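Local coordinates for protein hydrogenase maturation factor (Thermoanaerobacter tengcongensis, PDB 3VTH) that probably transfers a carbamoyl group from carbamoyl phosphate to the C-terminal cysteine of HypE, using ATP, during [NiFe]-hydrogenase maturation, at residues I19-F25 against P71-I77; G103-V107 against K417-F422; D514-A520 against R532-Y538. All coordinates share one frame; numbering follows the deposited sequence.

Contacts 1 and 2 are neighbours, their centres about 15 Å apart. They touch where I19 CG1 packs on P106 CB at 3.9 Å and where Q21 OE1 meets V105 CG1 at 3.8 Å. Segment 103-107 packs on the phosphate-binding loop 19-25 of contact 1 and on the Kae1-like hairpin in contact 2, so it lies between them. Loop 19-25 holds a phosphate ion next to the predicted active-site R26. Contact 3, in the second Kae1-like subdomain, is separate: its centre lies about 46 Å from that of contact 1 and about 37 Å from that of contact 2. The W518 side chain is about 9 Å from the bound iron, that of V517 about 7 Å from the nucleotide analogue.

Contact 1 of 3, residues I19-F25 against P71-I77; sequences IVQGVGF and PPSLSVI. With PO4 (phosphate ion), chain E.
The F25 ring lies with one face on P72, at the end of the phosphate-binding loop of the acylphosphatase domain, where helix 25-35 begins. P72 CD sits over the ring centre, 3.7 Å from the centroid and only 9° off the normal, a CH-pi contact. The two side chains cross at about a right angle. I77 CD1 comes to the ring edge instead, in its plane, 3.7 Å from F25 CZ. A chi1 of -130°, between the usual staggered values, swings this ring over the proline.

V23 points toward segment 71-77, and both its branches are used. Its CG1 packs against L74 CB, and its CG2 against P72 CB. I19 and V76 are an antiparallel hydrogen-bonded pair, and their side chains lie side by side, pointing the same way. V76 N donates to I19 O and I19 N to V76 O, both at 2.9 Å.

Residues 22-25 bind a phosphate ion, probably from the crystallisation liquor, through their backbone N atoms. F25 N and V23 N share PO4 O2, the former at 2.8 Å. R26, the predicted active-site arginine, also donates to the ion through NE. This is consistent with a substrate-phosphate cradle, as in acylphosphatases. G24 is the N-cap of helix 25-35. Segment 71-77 turns at P72-S75, a type I turn, and S75 OG donates to P72 O at 2.8 Å. A water joins the two segments, donating to V23 O and accepting from L74 N at 2.9 Å.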
loop_
_atom_site.group_PDB
_atom_site.type_symbol
_atom_site.label_atom_id
_atom_site.label_comp_id
_atom_site.label_asym_id
_atom_site.label_seq_id
_atom_site.Cartn_x
_atom_site.Cartn_y
_atom_site.Cartn_z
ATOM N N ILE A 19 13.216 12.796 4.163
ATOM C CA ILE A 19 13.857 11.556 4.574
ATOM C C ILE A 19 15.368 11.785 4.445
ATOM O O ILE A 19 15.948 11.666 3.365
ATOM C CB ILE A 19 13.373 10.336 3.764
ATOM C CG1 ILE A 19 11.846 10.167 3.930
ATOM C CG2 ILE A 19 14.155 9.048 4.188
ATOM C CD1 ILE A 19 11.219 9.033 3.085
ATOM N N VAL A 20 15.984 12.180 5.548
ATOM C CA VAL A 20 17.374 12.630 5.516
ATOM C C VAL A 20 18.205 11.979 6.634
ATOM O O VAL A 20 19.354 12.376 6.864
ATOM C CB VAL A 20 17.457 14.171 5.572
ATOM C CG1 VAL A 20 16.767 14.803 4.347
ATOM C CG2 VAL A 20 16.820 14.710 6.874
ATOM N N GLN A 21 17.615 11.008 7.334
ATOM C CA GLN A 21 18.323 10.270 8.398
ATOM C C GLN A 21 18.248 8.787 8.066
ATOM O O GLN A 21 17.283 8.348 7.426
ATOM C CB GLN A 21 17.694 10.504 9.773
ATOM C CG GLN A 21 17.657 11.974 10.203
ATOM C CD GLN A 21 17.091 12.158 11.587
ATOM O OE1 GLN A 21 16.574 11.215 12.199
ATOM N NE2 GLN A 21 17.170 13.389 12.099
ATOM N N GLY A 22 19.268 8.035 8.476
ATOM C CA GLY A 22 19.387 6.628 8.123
ATOM C C GLY A 22 19.697 6.373 6.665
ATOM O O GLY A 22 19.392 5.288 6.125
ATOM N N VAL A 23 20.320 7.354 6.023
ATOM C CA VAL A 23 20.603 7.277 4.590
ATOM C C VAL A 23 22.099 7.476 4.352
ATOM O O VAL A 23 22.552 7.570 3.216
ATOM C CB VAL A 23 19.740 8.296 3.763
ATOM C CG1 VAL A 23 18.245 8.095 4.047
ATOM C CG2 VAL A 23 20.114 9.768 4.088
ATOM N N GLY A 24 22.874 7.527 5.429
ATOM C CA GLY A 24 24.303 7.846 5.315
ATOM C C GLY A 24 24.562 9.301 4.965
ATOM O O GLY A 24 25.585 9.628 4.346
ATOM N N PHE A 25 23.663 10.186 5.388
ATOM C CA PHE A 25 23.867 11.612 5.159
ATOM C C PHE A 25 25.026 12.201 5.978
ATOM O O PHE A 25 25.755 13.060 5.490
ATOM C CB PHE A 25 22.579 12.394 5.399
ATOM C CG PHE A 25 22.213 13.334 4.278
ATOM C CD1 PHE A 25 20.904 13.378 3.797
ATOM C CD2 PHE A 25 23.171 14.181 3.709
ATOM C CE1 PHE A 25 20.541 14.266 2.766
ATOM C CE2 PHE A 25 22.825 15.078 2.678
ATOM C CZ PHE A 25 21.512 15.118 2.206
ATOM N N PRO A 71 22.645 13.692 -3.686
ATOM C CA PRO A 71 22.385 13.332 -2.315
ATOM C C PRO A 71 22.394 11.807 -2.173
ATOM O O PRO A 71 22.350 11.087 -3.173
ATOM C CB PRO A 71 20.972 13.887 -2.080
ATOM C CG PRO A 71 20.330 13.840 -3.391
ATOM C CD PRO A 71 21.419 14.142 -4.378
ATOM N N PRO A 72 22.443 11.311 -0.934
ATOM C CA PRO A 72 22.461 9.859 -0.751
ATOM C C PRO A 72 21.259 9.193 -1.425
ATOM O O PRO A 72 20.189 9.807 -1.539
ATOM C CB PRO A 72 22.397 9.706 0.771
ATOM C CG PRO A 72 23.046 11.028 1.296
ATOM C CD PRO A 72 22.490 12.041 0.345
ATOM N N SER A 73 21.457 7.948 -1.857
ATOM C CA SER A 73 20.499 7.168 -2.648
ATOM C C SER A 73 19.116 7.015 -2.002
ATOM O O SER A 73 18.089 6.998 -2.699
ATOM C CB SER A 73 21.092 5.773 -2.897
ATOM O OG SER A 73 20.202 4.976 -3.648
ATOM N N LEU A 74 19.093 6.877 -0.679
ATOM C CA LEU A 74 17.824 6.669 0.038
ATOM C C LEU A 74 17.175 7.957 0.541
ATOM O O LEU A 74 16.073 7.916 1.090
ATOM C CB LEU A 74 18.024 5.709 1.211
ATOM C CG LEU A 74 18.465 4.271 0.925
ATOM C CD1 LEU A 74 18.486 3.507 2.275
ATOM C CD2 LEU A 74 17.560 3.564 -0.103
ATOM N N SER A 75 17.861 9.088 0.380
ATOM C CA SER A 75 17.318 10.365 0.829
ATOM C C SER A 75 16.108 10.770 -0.025
ATOM O O SER A 75 16.023 10.440 -1.207
ATOM C CB SER A 75 18.396 11.474 0.856
ATOM O OG SER A 75 18.711 11.941 -0.456
ATOM N N VAL A 76 15.134 11.420 0.607
ATOM C CA VAL A 76 14.063 12.075 -0.118
ATOM C C VAL A 76 14.021 13.478 0.485
ATOM O O VAL A 76 13.316 13.719 1.459
ATOM C CB VAL A 76 12.698 11.357 0.039
ATOM C CG1 VAL A 76 11.600 12.084 -0.768
ATOM C CG2 VAL A 76 12.799 9.859 -0.381
ATOM N N ILE A 77 14.810 14.375 -0.096
ATOM C CA ILE A 77 14.949 15.741 0.384
ATOM C C ILE A 77 13.780 16.596 -0.075
ATOM O O ILE A 77 13.474 16.644 -1.271
ATOM C CB ILE A 77 16.268 16.376 -0.131
ATOM C CG1 ILE A 77 17.484 15.597 0.400
ATOM C CG2 ILE A 77 16.333 17.889 0.221
ATOM C CD1 ILE A 77 18.822 16.030 -0.235
HETATM P P PO4 E . 22.516 8.940 8.633
HETATM O O1 PO4 E . 22.678 7.501 8.224
HETATM O O2 PO4 E . 21.880 9.734 7.520
HETATM O O3 PO4 E . 21.602 8.994 9.825
HETATM O O4 PO4 E . 23.870 9.537 8.964
HETATM O O HOH W 1 21.341 6.315 0.985
#

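Contact 2 of 3, residues G103-V107 against K417-F422; sequences GFVPV and KGHYAF
K417 lays its side chain over one face of the F104 ring, at a beta hairpin whose type II' turn runs from K417 to Y420. The hairpin joins strands 414-417 and 420-423 of the Kae1-like domain, and the loop 103-107 packs against it. K417 is extended, with CG anti to the backbone N (chi1 -154°), and it runs along F104 in the opposite direction. K417 CD stands 4.0 Å from the centroid of the F104 ring, 11° off the normal, a CH-pi contact. NZ reaches past the ring to the carbonyl O of R451, and to a water that bonds weakly to G103 O.

G418 brings its backbone N to 4.1 Å from F104 CZ. Its positive phi suits glycine at this turn.

Y420 and F104 meet edge to edge, Y420 CD2 at 3.7 Å from F104 CE2. P106 CG lies over a face of the same tyrosine ring. The hydroxyl is hydrogen-bonded to D78, on strand 76-85 of the acylphosphatase domain.

F422 stacks on F450. Its edge meets both loop residues: F422 CE2 lies 4.0 Å from F104 CE2 and F422 CE1 4.2 Å from P106 CA.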
loop_
_atom_site.group_PDB
_atom_site.type_symbol
_atom_site.label_atom_id
_atom_site.label_comp_id
_atom_site.label_asym_id
_atom_site.label_seq_id
_atom_site.Cartn_x
_atom_site.Cartn_y
_atom_site.Cartn_z
ATOM N N GLY A 103 11.636 18.999 17.300
ATOM C CA GLY A 103 10.887 18.986 16.059
ATOM C C GLY A 103 10.345 17.608 15.686
ATOM O O GLY A 103 10.065 16.803 16.528
ATOM N N PHE A 104 10.210 17.360 14.407
ATOM C CA PHE A 104 9.846 16.050 13.919
ATOM C C PHE A 104 10.478 15.825 12.582
ATOM O O PHE A 104 10.800 16.741 11.894
ATOM C CB PHE A 104 8.332 15.885 13.813
ATOM C CG PHE A 104 7.728 16.674 12.721
ATOM C CD1 PHE A 104 7.591 18.018 12.835
ATOM C CD2 PHE A 104 7.362 16.086 11.560
ATOM C CE1 PHE A 104 7.072 18.743 11.841
ATOM C CE2 PHE A 104 6.842 16.810 10.568
ATOM C CZ PHE A 104 6.697 18.144 10.701
ATOM N N VAL A 105 10.677 14.567 12.240
ATOM C CA VAL A 105 11.359 14.222 11.009
ATOM C C VAL A 105 10.745 12.954 10.411
ATOM O O VAL A 105 10.389 12.025 11.142
ATOM C CB VAL A 105 12.900 14.055 11.237
ATOM C CG1 VAL A 105 13.188 12.954 12.248
ATOM C CG2 VAL A 105 13.640 13.780 9.906
ATOM N N PRO A 106 10.597 12.918 9.078
ATOM C CA PRO A 106 10.168 11.675 8.440
ATOM C C PRO A 106 11.150 10.514 8.726
ATOM O O PRO A 106 12.317 10.757 9.064
ATOM C CB PRO A 106 10.195 12.027 6.957
ATOM C CG PRO A 106 9.893 13.509 6.933
ATOM C CD PRO A 106 10.612 14.060 8.135
ATOM N N VAL A 107 10.652 9.281 8.587
ATOM C CA VAL A 107 11.420 8.056 8.803
ATOM C C VAL A 107 11.474 7.273 7.487
ATOM O O VAL A 107 10.455 7.141 6.785
ATOM C CB VAL A 107 10.807 7.207 9.951
ATOM C CG1 VAL A 107 11.356 5.763 9.978
ATOM C CG2 VAL A 107 11.082 7.884 11.325
ATOM N N LYS A 417 1.031 16.771 9.802
ATOM C CA LYS A 417 1.907 17.686 10.527
ATOM C C LYS A 417 2.794 18.397 9.525
ATOM O O LYS A 417 3.300 17.766 8.575
ATOM C CB LYS A 417 2.772 16.956 11.561
ATOM C CG LYS A 417 3.178 17.898 12.714
ATOM C CD LYS A 417 3.855 17.144 13.814
ATOM C CE LYS A 417 4.242 18.057 14.947
ATOM N NZ LYS A 417 5.302 17.343 15.674
ATOM N N GLY A 418 2.977 19.702 9.734
ATOM C CA GLY A 418 3.774 20.520 8.812
ATOM C C GLY A 418 3.165 20.384 7.430
ATOM O O GLY A 418 1.943 20.506 7.273
ATOM N N HIS A 419 3.988 20.106 6.429
ATOM C CA HIS A 419 3.438 19.822 5.111
ATOM C C HIS A 419 3.414 18.337 4.775
ATOM O O HIS A 419 3.493 17.972 3.608
ATOM C CB HIS A 419 4.132 20.626 4.008
ATOM C CG HIS A 419 5.621 20.666 4.131
ATOM N ND1 HIS A 419 6.293 21.751 4.649
ATOM C CD2 HIS A 419 6.570 19.755 3.809
ATOM C CE1 HIS A 419 7.595 21.511 4.635
ATOM N NE2 HIS A 419 7.789 20.306 4.130
ATOM N N TYR A 420 3.284 17.484 5.791
ATOM C CA TYR A 420 3.202 16.041 5.536
ATOM C C TYR A 420 1.880 15.409 5.926
ATOM O O TYR A 420 1.287 15.766 6.934
ATOM C CB TYR A 420 4.322 15.293 6.258
ATOM C CG TYR A 420 5.725 15.742 5.921
ATOM C CD1 TYR A 420 6.238 15.585 4.636
ATOM C CD2 TYR A 420 6.556 16.269 6.903
ATOM C CE1 TYR A 420 7.537 15.963 4.334
ATOM C CE2 TYR A 420 7.870 16.670 6.601
ATOM C CZ TYR A 420 8.337 16.504 5.315
ATOM O OH TYR A 420 9.604 16.886 4.999
ATOM N N ALA A 421 1.437 14.450 5.114
ATOM C CA ALA A 421 0.351 13.558 5.491
ATOM C C ALA A 421 1.017 12.197 5.705
ATOM O O ALA A 421 1.432 11.542 4.750
ATOM C CB ALA A 421 -0.702 13.489 4.385
ATOM N N PHE A 422 1.201 11.846 6.970
ATOM C CA PHE A 422 1.764 10.568 7.356
ATOM C C PHE A 422 0.646 9.541 7.328
ATOM O O PHE A 422 -0.045 9.340 8.336
ATOM C CB PHE A 422 2.339 10.650 8.768
ATOM C CG PHE A 422 3.594 11.475 8.864
ATOM C CD1 PHE A 422 4.818 10.960 8.425
ATOM C CD2 PHE A 422 3.558 12.760 9.402
ATOM C CE1 PHE A 422 6.004 11.732 8.513
ATOM C CE2 PHE A 422 4.724 13.531 9.505
ATOM C CZ PHE A 422 5.947 13.023 9.063
HETATM O O HOH W 2 7.202 18.280 17.326
#

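Contact 3 of 3, residues D514-A520 against R532-Y538; sequences DGNVWGA and RIAHLKY
The guanidinium of R532 lies flat on W518 across the beta hairpin of strands 517-525 and 530-542. From CB the R532 chain stays extended to NE, with CG anti to the backbone N (chi1 -167°). This carries the guanidinium over the indole. CD is the first atom to touch, above the six-membered ring, in a CH-pi contact. R532 NE passes 3.7 Å from W518 CE2 and forms a salt bridge to E521. R532 CZ sits 3.7 Å from the centroid of the W518 five-membered ring, in a cation-pi stack with the planes 17° apart. H535 CD2 covers the opposite face of the guanidinium. At the tip, R532 NH1 and NH2 both donate to Y538 OH, at 2.9 Å and 2.8 Å, and the hydroxyl lies in the guanidinium plane.

Y538 OH in turn donates to D514 OD2, on its syn lone pair, at 2.5 Å. R532 NH1 also reaches D514 OD2, as a weak, long salt bridge of 3.4 Å. The positive arginine probably makes the tyrosine hydroxyl a stronger donor. D514 OD1 accepts from N516 N, forming an Asx turn, and from W518 NE1; these donors come from opposite faces of the carboxylate plane. N516 ND2 lies over one face of the Y538 ring.

A520 CB packs on L536 CD1. I533 and A534 form a classic beta bulge opposite I522. The W518 side chain is about 6 Å from that of the iron ligand D507. Strand 530-542 pairs with 591-594 antiparallel, where Y593 touches N516, and with 645-647 parallel, beside I533, A534 and H535.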
loop_
_atom_site.group_PDB
_atom_site.type_symbol
_atom_site.label_atom_id
_atom_site.label_comp_id
_atom_site.label_asym_id
_atom_site.label_seq_id
_atom_site.Cartn_x
_atom_site.Cartn_y
_atom_site.Cartn_z
ATOM N N ASP A 514 -28.214 9.502 2.327
ATOM C CA ASP A 514 -29.643 9.294 2.268
ATOM C C ASP A 514 -30.064 7.957 2.898
ATOM O O ASP A 514 -31.175 7.462 2.645
ATOM C CB ASP A 514 -30.141 9.404 0.817
ATOM C CG ASP A 514 -29.530 8.335 -0.108
ATOM O OD1 ASP A 514 -28.598 7.604 0.309
ATOM O OD2 ASP A 514 -29.968 8.261 -1.271
ATOM N N GLY A 515 -29.179 7.385 3.710
ATOM C CA GLY A 515 -29.449 6.107 4.388
ATOM C C GLY A 515 -29.294 4.899 3.474
ATOM O O GLY A 515 -29.626 3.765 3.856
ATOM N N ASN A 516 -28.815 5.128 2.256
ATOM C CA ASN A 516 -28.601 4.013 1.342
ATOM C C ASN A 516 -27.130 3.765 1.150
ATOM O O ASN A 516 -26.300 4.582 1.553
ATOM C CB ASN A 516 -29.309 4.256 0.003
ATOM C CG ASN A 516 -30.829 4.329 0.150
ATOM O OD1 ASN A 516 -31.426 3.593 0.936
ATOM N ND2 ASN A 516 -31.457 5.237 -0.599
ATOM N N VAL A 517 -26.805 2.623 0.556
ATOM C CA VAL A 517 -25.431 2.286 0.229
ATOM C C VAL A 517 -25.065 2.921 -1.112
ATOM O O VAL A 517 -25.832 2.809 -2.081
ATOM C CB VAL A 517 -25.260 0.757 0.148
ATOM C CG1 VAL A 517 -23.884 0.378 -0.409
ATOM C CG2 VAL A 517 -25.511 0.117 1.533
ATOM N N TRP A 518 -23.912 3.595 -1.156
ATOM C CA TRP A 518 -23.420 4.259 -2.362
ATOM C C TRP A 518 -22.206 3.500 -2.882
ATOM O O TRP A 518 -21.680 2.620 -2.186
ATOM C CB TRP A 518 -23.017 5.698 -2.048
ATOM C CG TRP A 518 -24.146 6.658 -1.786
ATOM C CD1 TRP A 518 -25.475 6.358 -1.581
ATOM C CD2 TRP A 518 -24.032 8.085 -1.643
ATOM N NE1 TRP A 518 -26.182 7.514 -1.333
ATOM C CE2 TRP A 518 -25.327 8.585 -1.376
ATOM C CE3 TRP A 518 -22.959 8.987 -1.731
ATOM C CZ2 TRP A 518 -25.585 9.960 -1.182
ATOM C CZ3 TRP A 518 -23.213 10.354 -1.549
ATOM C CH2 TRP A 518 -24.519 10.822 -1.284
ATOM N N GLY A 519 -21.731 3.835 -4.076
ATOM C CA GLY A 519 -20.650 3.033 -4.691
ATOM C C GLY A 519 -20.636 3.048 -6.207
ATOM O O GLY A 519 -19.821 2.374 -6.838
ATOM N N ALA A 520 -21.533 3.826 -6.796
ATOM C CA ALA A 520 -21.511 4.057 -8.225
ATOM C C ALA A 520 -21.935 5.492 -8.456
ATOM O O ALA A 520 -22.979 5.765 -9.066
ATOM C CB ALA A 520 -22.439 3.075 -8.931
ATOM N N ARG A 532 -23.844 15.424 -5.277
ATOM C CA ARG A 532 -24.082 14.156 -5.945
ATOM C C ARG A 532 -24.839 14.428 -7.235
ATOM O O ARG A 532 -25.942 14.974 -7.207
ATOM C CB ARG A 532 -24.922 13.257 -5.050
ATOM C CG ARG A 532 -24.973 11.813 -5.517
ATOM C CD ARG A 532 -26.122 11.111 -4.798
ATOM N NE ARG A 532 -25.996 9.661 -4.879
ATOM C CZ ARG A 532 -26.917 8.826 -4.425
ATOM N NH1 ARG A 532 -28.037 9.304 -3.875
ATOM N NH2 ARG A 532 -26.716 7.521 -4.530
ATOM N N ILE A 533 -24.261 14.039 -8.368
ATOM C CA ILE A 533 -24.829 14.400 -9.666
ATOM C C ILE A 533 -25.520 13.211 -10.318
ATOM O O ILE A 533 -26.547 13.370 -10.982
ATOM C CB ILE A 533 -23.748 14.952 -10.623
ATOM C CG1 ILE A 533 -22.987 16.113 -9.962
ATOM C CG2 ILE A 533 -24.360 15.381 -11.975
ATOM C CD1 ILE A 533 -23.858 17.336 -9.668
ATOM N N ALA A 534 -24.948 12.024 -10.137
ATOM C CA ALA A 534 -25.452 10.824 -10.827
ATOM C C ALA A 534 -25.161 9.575 -10.003
ATOM O O ALA A 534 -24.221 9.553 -9.218
ATOM C CB ALA A 534 -24.832 10.693 -12.244
ATOM N N HIS A 535 -26.000 8.557 -10.168
ATOM C CA HIS A 535 -25.816 7.284 -9.481
ATOM C C HIS A 535 -26.594 6.191 -10.203
ATOM O O HIS A 535 -27.306 6.473 -11.151
ATOM C CB HIS A 535 -26.247 7.394 -8.009
ATOM C CG HIS A 535 -27.701 7.700 -7.807
ATOM N ND1 HIS A 535 -28.649 6.713 -7.637
ATOM C CD2 HIS A 535 -28.363 8.881 -7.684
ATOM C CE1 HIS A 535 -29.835 7.270 -7.450
ATOM N NE2 HIS A 535 -29.690 8.582 -7.470
ATOM N N LEU A 536 -26.442 4.950 -9.764
ATOM C CA LEU A 536 -27.239 3.836 -10.297
ATOM C C LEU A 536 -28.587 3.745 -9.584
ATOM O O LEU A 536 -28.664 4.061 -8.398
ATOM C CB LEU A 536 -26.473 2.517 -10.157
ATOM C CG LEU A 536 -25.236 2.342 -11.042
ATOM C CD1 LEU A 536 -24.586 0.952 -10.820
ATOM C CD2 LEU A 536 -25.566 2.545 -12.530
ATOM N N LYS A 537 -29.646 3.344 -10.306
ATOM C CA LYS A 537 -30.974 3.208 -9.706
ATOM C C LYS A 537 -30.896 2.214 -8.551
ATOM O O LYS A 537 -30.406 1.095 -8.722
ATOM C CB LYS A 537 -32.035 2.760 -10.735
ATOM C CG LYS A 537 -33.473 2.773 -10.178
ATOM C CD LYS A 537 -34.489 2.203 -11.194
ATOM C CE LYS A 537 -35.933 2.311 -10.658
ATOM N NZ LYS A 537 -36.874 1.663 -11.635
ATOM N N TYR A 538 -31.333 2.651 -7.368
ATOM C CA TYR A 538 -31.256 1.832 -6.148
ATOM C C TYR A 538 -31.912 0.458 -6.303
ATOM O O TYR A 538 -33.040 0.377 -6.774
ATOM C CB TYR A 538 -31.932 2.567 -4.989
ATOM C CG TYR A 538 -31.099 3.686 -4.429
ATOM C CD1 TYR A 538 -29.812 3.440 -3.962
ATOM C CD2 TYR A 538 -31.605 4.985 -4.338
ATOM C CE1 TYR A 538 -29.028 4.462 -3.433
ATOM C CE2 TYR A 538 -30.834 6.011 -3.804
ATOM C CZ TYR A 538 -29.536 5.727 -3.360
ATOM O OH TYR A 538 -28.741 6.701 -2.819
#